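Local coordinates for protein chitinase (Paenibacillus sp. FPU-7, PDB 5GZT) that probably hydrolyses internal beta-1,4 linkages between N-acetylglucosamine units in chitin and chitodextrins, as an endo-acting chitinase with two family 18 glycosyl hydrolase domains, at residues I23-S28 against T45-T50; D6-V11 against S28-E33. All blocks are in the same frame, centred on the assembly; numbering follows the deposited sequence.

Contact 1 of 2, residues I23-S28 against T45-T50. With NA (sodium ion), chain C.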
loop_
_atom_site.group_PDB
_atom_site.type_symbol
_atom_site.label_atom_id
_atom_site.label_comp_id
_atom_site.label_asym_id
_atom_site.label_seq_id
_atom_site.Cartn_x
_atom_site.Cartn_y
_atom_site.Cartn_z
ATOM N N ILE B 23 70.445 17.003 -8.321
ATOM C CA ILE B 23 70.035 16.398 -9.571
ATOM C C ILE B 23 68.660 16.895 -9.870
ATOM O O ILE B 23 67.772 16.743 -9.057
ATOM C CB ILE B 23 70.042 14.838 -9.530
ATOM C CG1 ILE B 23 71.438 14.334 -9.182
ATOM C CG2 ILE B 23 69.573 14.257 -10.871
ATOM C CD1 ILE B 23 71.573 12.821 -9.035
ATOM N N VAL B 24 68.477 17.471 -11.059
ATOM C CA VAL B 24 67.241 18.078 -11.398
ATOM C C VAL B 24 66.650 17.361 -12.593
ATOM O O VAL B 24 67.387 16.843 -13.416
ATOM C CB VAL B 24 67.412 19.589 -11.695
ATOM C CG1 VAL B 24 66.048 20.261 -11.719
ATOM C CG2 VAL B 24 68.284 20.238 -10.648
ATOM N N ALA B 25 65.321 17.333 -12.659
ATOM C CA ALA B 25 64.592 16.754 -13.741
ATOM C C ALA B 25 63.616 17.815 -14.257
ATOM O O ALA B 25 62.708 18.290 -13.474
ATOM C CB ALA B 25 63.832 15.519 -13.251
ATOM N N LYS B 26 63.788 18.166 -15.559
ATOM C CA LYS B 26 63.050 19.261 -16.205
ATOM C C LYS B 26 62.184 18.843 -17.413
ATOM O O LYS B 26 62.592 18.074 -18.278
ATOM C CB LYS B 26 64.019 20.391 -16.592
ATOM C CG LYS B 26 63.418 21.790 -16.466
ATOM C CD LYS B 26 64.092 22.816 -17.374
ATOM C CE LYS B 26 63.632 22.681 -18.829
ATOM N NZ LYS B 26 64.187 23.747 -19.713
ATOM N N GLY B 27 60.965 19.351 -17.440
ATOM C CA GLY B 27 60.059 19.124 -18.543
ATOM C C GLY B 27 59.596 17.690 -18.719
ATOM O O GLY B 27 58.972 17.119 -17.821
ATOM N N SER B 28 59.856 17.127 -19.896
ATOM C CA SER B 28 59.452 15.754 -20.200
ATOM C C SER B 28 60.438 14.698 -19.719
ATOM O O SER B 28 60.392 13.559 -20.196
ATOM C CB SER B 28 59.184 15.600 -21.697
ATOM O OG SER B 28 57.872 16.048 -21.924
ATOM N N THR B 45 61.793 20.288 -11.429
ATOM C CA THR B 45 61.358 21.657 -11.816
ATOM C C THR B 45 60.769 21.771 -13.241
ATOM O O THR B 45 61.363 21.260 -14.219
ATOM C CB THR B 45 62.493 22.681 -11.714
ATOM O OG1 THR B 45 63.382 22.335 -10.653
ATOM C CG2 THR B 45 61.912 24.098 -11.466
ATOM N N ASP B 46 59.613 22.461 -13.328
ATOM C CA ASP B 46 58.891 22.677 -14.581
ATOM C C ASP B 46 58.822 21.318 -15.256
ATOM O O ASP B 46 59.490 21.083 -16.262
ATOM C CB ASP B 46 59.606 23.737 -15.472
ATOM C CG ASP B 46 59.488 25.184 -14.914
ATOM O OD1 ASP B 46 58.340 25.625 -14.587
ATOM O OD2 ASP B 46 60.550 25.868 -14.821
ATOM N N LEU B 47 58.076 20.412 -14.618
ATOM C CA LEU B 47 58.044 18.999 -14.977
ATOM C C LEU B 47 56.690 18.702 -15.561
ATOM O O LEU B 47 55.653 18.865 -14.891
ATOM C CB LEU B 47 58.291 18.084 -13.768
ATOM C CG LEU B 47 58.509 16.591 -14.116
ATOM C CD1 LEU B 47 59.972 16.313 -14.475
ATOM C CD2 LEU B 47 58.029 15.662 -12.989
ATOM N N THR B 48 56.742 18.303 -16.835
ATOM C CA THR B 48 55.588 17.857 -17.619
ATOM C C THR B 48 55.475 16.327 -17.673
ATOM O O THR B 48 54.349 15.822 -17.695
ATOM C CB THR B 48 55.576 18.417 -19.090
ATOM O OG1 THR B 48 54.581 17.714 -19.838
ATOM C CG2 THR B 48 56.872 18.239 -19.814
ATOM N N GLY B 49 56.627 15.637 -17.733
ATOM C CA GLY B 49 56.738 14.184 -17.632
ATOM C C GLY B 49 56.559 13.654 -16.206
ATOM O O GLY B 49 55.902 14.276 -15.357
ATOM N N THR B 50 57.118 12.482 -15.943
ATOM C CA THR B 50 56.936 11.849 -14.634
ATOM C C THR B 50 58.188 11.982 -13.756
ATOM O O THR B 50 58.082 11.930 -12.561
ATOM C CB THR B 50 56.525 10.370 -14.755
ATOM O OG1 THR B 50 57.632 9.637 -15.282
ATOM C CG2 THR B 50 55.251 10.182 -15.619
HETATM NA NA NA C . 57.950 12.191 -10.241
#
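V24 and T45 cross at an angle, the CG1 methyl of V24 lying 3.5 Å from the hydroxyl OG1 of T45. That branch of V24 stands anti to its backbone N, and the T45 hydroxyl sits beside its own N. One residue on, A25 sets its CB near CD1 of L47, and the same methyl of L47 passes 3.5 Å from the carbonyl oxygen A25 O. CG of L47 stands anti to the backbone N (chi1 -170°), and chi2 of 85° then sets CD1 by A25. K26 lays its CG 3.1 Å from T45 O, while its ammonium and the carboxylate of D46 remain apart. The two segments are neighbouring rungs of a parallel beta-helix, meeting where strand 21-27 runs out and the chain of the next rung turns a corner at D46. Backbone bonds hold the rungs together: T45 N gives to A25 O, and G27 N gives to D46 O at 2.6 Å. Beyond the corner G27 O takes two donors from the same face of its carbonyl plane. G49 N approaches almost straight, at 2.8 Å with 172° at the hydrogen, whereas T48 N stands above the plane, 2.7 Å from G27 O. The ensuing T50 turns its carbonyl oxygen to a sodium ion, T50 O lying 2.3 Å from the metal; E44, F52 and S72 supply the other protein ligands.

Contact 2 of 2, residues D6-V11 against S28-E33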
loop_
_atom_site.group_PDB
_atom_site.type_symbol
_atom_site.label_atom_id
_atom_site.label_comp_id
_atom_site.label_asym_id
_atom_site.label_seq_id
_atom_site.Cartn_x
_atom_site.Cartn_y
_atom_site.Cartn_z
ATOM N N ASP B 6 64.195 17.344 -20.565
ATOM C CA ASP B 6 63.365 16.416 -21.386
ATOM C C ASP B 6 64.079 15.114 -21.789
ATOM O O ASP B 6 63.972 14.690 -22.931
ATOM C CB ASP B 6 62.782 17.133 -22.629
ATOM C CG ASP B 6 62.478 18.600 -22.375
ATOM O OD1 ASP B 6 63.476 19.321 -22.170
ATOM O OD2 ASP B 6 61.288 19.031 -22.373
ATOM N N SER B 7 64.785 14.493 -20.833
ATOM C CA SER B 7 65.696 13.359 -21.083
ATOM C C SER B 7 65.008 12.050 -20.696
ATOM O O SER B 7 63.846 12.040 -20.262
ATOM C CB SER B 7 66.994 13.478 -20.254
ATOM O OG SER B 7 68.061 14.038 -20.979
ATOM N N VAL B 8 65.734 10.948 -20.875
ATOM C CA VAL B 8 65.351 9.648 -20.343
ATOM C C VAL B 8 66.592 9.083 -19.670
ATOM O O VAL B 8 67.677 9.009 -20.266
ATOM C CB VAL B 8 64.783 8.717 -21.439
ATOM C CG1 VAL B 8 64.809 7.251 -21.004
ATOM C CG2 VAL B 8 63.360 9.154 -21.821
ATOM N N ILE B 9 66.430 8.764 -18.389
ATOM C CA ILE B 9 67.435 8.043 -17.622
ATOM C C ILE B 9 66.778 6.796 -17.013
ATOM O O ILE B 9 65.544 6.753 -16.809
ATOM C CB ILE B 9 68.098 8.950 -16.554
ATOM C CG1 ILE B 9 68.652 10.231 -17.214
ATOM C CG2 ILE B 9 69.199 8.192 -15.810
ATOM C CD1 ILE B 9 67.640 11.358 -17.326
ATOM N N GLY B 10 67.597 5.763 -16.799
ATOM C CA GLY B 10 67.137 4.537 -16.179
ATOM C C GLY B 10 67.506 4.598 -14.719
ATOM O O GLY B 10 67.377 5.654 -14.049
ATOM N N VAL B 11 67.966 3.459 -14.222
ATOM C CA VAL B 11 68.449 3.367 -12.856
ATOM C C VAL B 11 69.588 4.381 -12.694
ATOM O O VAL B 11 70.361 4.589 -13.623
ATOM C CB VAL B 11 68.902 1.922 -12.519
ATOM C CG1 VAL B 11 69.734 1.857 -11.221
ATOM C CG2 VAL B 11 67.687 1.004 -12.463
ATOM N N SER B 28 59.856 17.127 -19.896
ATOM C CA SER B 28 59.452 15.754 -20.200
ATOM C C SER B 28 60.438 14.698 -19.719
ATOM O O SER B 28 60.392 13.559 -20.196
ATOM C CB SER B 28 59.184 15.600 -21.697
ATOM O OG SER B 28 57.872 16.048 -21.924
ATOM N N ALA B 29 61.293 15.042 -18.750
ATOM C CA ALA B 29 62.263 14.090 -18.236
ATOM C C ALA B 29 61.584 12.919 -17.499
ATOM O O ALA B 29 60.388 12.996 -17.109
ATOM C CB ALA B 29 63.279 14.776 -17.341
ATOM N N LYS B 30 62.405 11.883 -17.306
ATOM C CA LYS B 30 62.005 10.498 -17.066
ATOM C C LYS B 30 63.188 9.821 -16.355
ATOM O O LYS B 30 64.294 9.704 -16.930
ATOM C CB LYS B 30 61.778 9.826 -18.438
ATOM C CG LYS B 30 60.401 9.275 -18.752
ATOM C CD LYS B 30 60.174 7.919 -18.082
ATOM C CE LYS B 30 59.390 8.073 -16.796
ATOM N NZ LYS B 30 58.056 8.679 -17.090
ATOM N N VAL B 31 63.011 9.410 -15.101
ATOM C CA VAL B 31 64.132 8.815 -14.360
ATOM C C VAL B 31 63.673 7.508 -13.779
ATOM O O VAL B 31 62.504 7.374 -13.351
ATOM C CB VAL B 31 64.724 9.717 -13.247
ATOM C CG1 VAL B 31 66.163 9.289 -12.912
ATOM C CG2 VAL B 31 64.707 11.184 -13.662
ATOM N N GLY B 32 64.599 6.545 -13.798
ATOM C CA GLY B 32 64.365 5.237 -13.216
ATOM C C GLY B 32 64.504 5.343 -11.718
ATOM O O GLY B 32 64.309 6.433 -11.149
ATOM N N GLU B 33 64.845 4.212 -11.094
ATOM C CA GLU B 33 65.011 4.126 -9.660
ATOM C C GLU B 33 66.313 4.826 -9.292
ATOM O O GLU B 33 67.373 4.451 -9.812
ATOM C CB GLU B 33 65.043 2.635 -9.181
ATOM C CG GLU B 33 65.451 2.408 -7.707
ATOM C CD GLU B 33 65.400 0.946 -7.232
ATOM O OE1 GLU B 33 64.465 0.259 -7.647
ATOM O OE2 GLU B 33 66.267 0.502 -6.432
#
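K30 leans on V8, the two lying alongside each other with their side chains leaving the backbone on the same side, where consecutive coils of the parallel beta-helix run from one strand-bearing face to the next. CB of K30 points toward segment 6-11, 3.5 Å from S7 O and 3.8 Å from the CG2 methyl of V8. Past CB, chi2 of -79° turns CD off the line of CB and CG, CD and CE lead away from segment 6-11, and NZ is modelled near OG1 of T50 on the following coil, too near for the pairing to be certain. The backbones run nearly parallel, 9° apart. I9 N donates to K30 O at 2.8 Å, and CD1 of I9 comes within 3.8 Å of the same oxygen. On the buried side CB of I9 meets the CG1 methyl of V31, a branch held anti to the backbone N. A29 and V31 turn their CA hydrogens to S7 O and I9 O. Segment 6-11 also borders another protein chain: V8 and V11 make backbone bonds to it, and S7 OG bonds both to its backbone and to N5 O. At one end D6 OD2 accepts a weak bond from S28 N. At the other, G32 N makes a weak, bent bond to G10 O, 2.9 Å long with 129° at the hydrogen.

How the contacts relate
Contacts 1 and 2 join successive turns of the same beta-helix, one coil apart, and S28 belongs to both: it ends segment 23-28 and opens segment 28-33. Both are partly buried. Contact 1 sits at the end of a strand and depends on several backbone bonds around a corner, beside the sodium site; contact 2 lies in the loops between two strand-bearing faces, with one firm bond, two weak ones and several CA-H...O contacts. Apolar contact is slight in both. Segment 6-11 of contact 2 faces another protein chain more widely than contact 1, where I23 alone is within its reach.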